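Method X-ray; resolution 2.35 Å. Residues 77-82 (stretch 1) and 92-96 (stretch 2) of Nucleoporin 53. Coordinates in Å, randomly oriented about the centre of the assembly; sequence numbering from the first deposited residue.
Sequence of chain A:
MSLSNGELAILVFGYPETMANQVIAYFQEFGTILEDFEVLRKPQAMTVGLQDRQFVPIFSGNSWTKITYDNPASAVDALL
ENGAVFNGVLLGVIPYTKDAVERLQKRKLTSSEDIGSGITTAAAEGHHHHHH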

# COMPACT_ATOMS: atom_id res chain seq x y z
N ASP A 77 -2.34 -11.73 2.14
CA ASP A 77 -2.56 -11.34 3.53
C ASP A 77 -2.91 -9.85 3.70
O ASP A 77 -3.78 -9.48 4.51
N ALA A 78 -2.21 -8.99 2.98
CA ALA A 78 -2.50 -7.56 2.99
C ALA A 78 -3.93 -7.29 2.55
O ALA A 78 -4.61 -6.49 3.12
N LEU A 79 -4.36 -8.01 1.53
CA LEU A 79 -5.68 -7.84 0.94
C LEU A 79 -6.80 -8.05 1.95
O LEU A 79 -7.87 -7.49 1.80
N LEU A 80 -6.54 -8.89 2.95
CA LEU A 80 -7.49 -9.14 4.01
C LEU A 80 -7.75 -7.92 4.85
O LEU A 80 -8.71 -7.90 5.57
N GLU A 81 -6.89 -6.90 4.79
CA GLU A 81 -7.14 -5.61 5.47
C GLU A 81 -8.15 -4.69 4.78
O GLU A 81 -8.37 -3.59 5.24
N ASN A 82 -8.75 -5.15 3.70
CA ASN A 82 -9.76 -4.38 3.02
C ASN A 82 -10.98 -4.13 3.92
O ASN A 82 -11.66 -5.07 4.33
N GLY A 92 -8.96 0.91 2.17
CA GLY A 92 -9.22 -0.02 1.07
C GLY A 92 -7.96 -0.73 0.61
O GLY A 92 -6.88 -0.14 0.58
N VAL A 93 -8.09 -2.00 0.27
CA VAL A 93 -6.98 -2.75 -0.28
C VAL A 93 -7.52 -3.59 -1.39
O VAL A 93 -8.50 -4.33 -1.20
N ILE A 94 -6.91 -3.47 -2.57
CA ILE A 94 -7.27 -4.30 -3.73
C ILE A 94 -6.01 -4.72 -4.44
O ILE A 94 -4.99 -4.05 -4.28
N PRO A 95 -6.07 -5.81 -5.23
CA PRO A 95 -4.94 -6.15 -6.06
C PRO A 95 -4.63 -5.00 -7.02
O PRO A 95 -5.54 -4.40 -7.59
N TYR A 96 -3.35 -4.70 -7.19
CA TYR A 96 -2.91 -3.76 -8.21
C TYR A 96 -3.29 -4.23 -9.62
O TYR A 96 -3.21 -5.42 -9.92

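A helical segment running into a type I turn (L79 to N82) packs against a strand, residues 92-95, with V93 at the centre of the contact. V93 is the residue of the strand whose CA-to-CB bond points toward the first stretch, and it is buried; its neighbours on the strand, G92 and I94, present no side chain in that direction. With chi1 at -171° (t), both methyls of V93 reach A78 O (CG1 3.7 Å, CG2 4.0 Å); CG1 also lies 3.8 Å from L79 CA, and CG2 4.0 Å from E81 C and 4.1 Å from E81 CB. The contacts of V93 are thus largely with backbone atoms of the first stretch, together with E81 CB and L79 CD1.

L79 supplies the other large apolar surface. Its CA-to-CB bond runs sideways to the strand, but the end of the side chain comes nearer, with CD1 reaching the strand. The chi1 of -140° lies between the usual wells, while chi2 is 53° (p). This conformation places L79 CD1 3.8 Å from V93 CG1 and 3.9 Å from P95 CD, so one methyl group bridges two strand residues. The same CD1 also rests 3.5 Å from I94 C and 3.5 Å from P95 N, covering the peptide link between them. P95, with its ring in the C-gamma exo pucker, meets L79 through CD. I94 (chi1 54°, p; chi2 165°, t) points away, and its contribution here is through its backbone.

The polar contact is made by N82, which closes the type I turn beginning at L79; a backbone bond from N82 N to L79 O, 3.1 Å long, spans the turn. N82 adopts chi1 -176° (t) and chi2 48°, bringing its carboxamide oxygen up to the strand backbone. V93 N donates a hydrogen bond to N82 OD1 at 3.1 Å, and the N-H...O angle of 171° makes it nearly linear. The same oxygen lies 3.6 Å from G92 CA, a close approach to the backbone beside the bonded amide. The CB atoms of N82 and V93 are 4.3 Å apart, so the polar anchor adjoins the apolar contact.

The remaining side chains lead elsewhere. E81 (chi1 -72°, m; chi2 -53°, m) touches V93 near its base, but its end turns away and OE1 is hydrogen-bonded elsewhere in the structure. L80, in the m,t rotamer, points away, while D77 and Y96 make no contact across the interface.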

# COMPACT_ATOMS: atom_id res chain seq x y z
CB ASP A 77 -1.31 -11.65 4.36
CG ASP A 77 -1.04 -13.14 4.49
OD1 ASP A 77 -1.91 -13.96 4.11
OD2 ASP A 77 0.06 -13.48 5.00
CB ALA A 78 -1.53 -6.83 2.10
CB LEU A 79 -5.85 -8.86 -0.16
CG LEU A 79 -6.56 -8.42 -1.43
CD1 LEU A 79 -5.92 -7.16 -2.00
CD2 LEU A 79 -6.45 -9.60 -2.39
CB LEU A 80 -6.98 -10.26 4.94
CG LEU A 80 -6.69 -11.66 4.38
CD1 LEU A 80 -6.15 -12.57 5.49
CD2 LEU A 80 -7.95 -12.24 3.77
CB GLU A 81 -5.85 -4.85 5.65
CG GLU A 81 -4.95 -5.48 6.71
CD GLU A 81 -5.69 -5.69 8.02
OE1 GLU A 81 -6.04 -4.68 8.66
OE2 GLU A 81 -5.95 -6.86 8.38
CB ASN A 82 -10.20 -5.10 1.74
CG ASN A 82 -11.18 -4.30 0.94
OD1 ASN A 82 -10.96 -3.11 0.70
ND2 ASN A 82 -12.29 -4.93 0.54
CB VAL A 93 -6.26 -3.65 0.76
CG1 VAL A 93 -4.97 -4.24 0.16
CG2 VAL A 93 -5.93 -2.89 2.01
CB ILE A 94 -8.21 -3.56 -4.76
CG1 ILE A 94 -7.62 -2.22 -5.22
CG2 ILE A 94 -9.58 -3.32 -4.18
CD1 ILE A 94 -8.31 -1.68 -6.48
CB PRO A 95 -5.45 -7.35 -6.84
CG PRO A 95 -6.64 -7.84 -6.09
CD PRO A 95 -7.25 -6.62 -5.58
CB TYR A 96 -1.40 -3.59 -8.13
CG TYR A 96 -0.77 -3.04 -9.40
CD1 TYR A 96 -0.75 -1.68 -9.65
CD2 TYR A 96 -0.17 -3.90 -10.34
CE1 TYR A 96 -0.18 -1.17 -10.79
CE2 TYR A 96 0.40 -3.39 -11.51
CZ TYR A 96 0.40 -2.02 -11.72
OH TYR A 96 0.97 -1.47 -12.85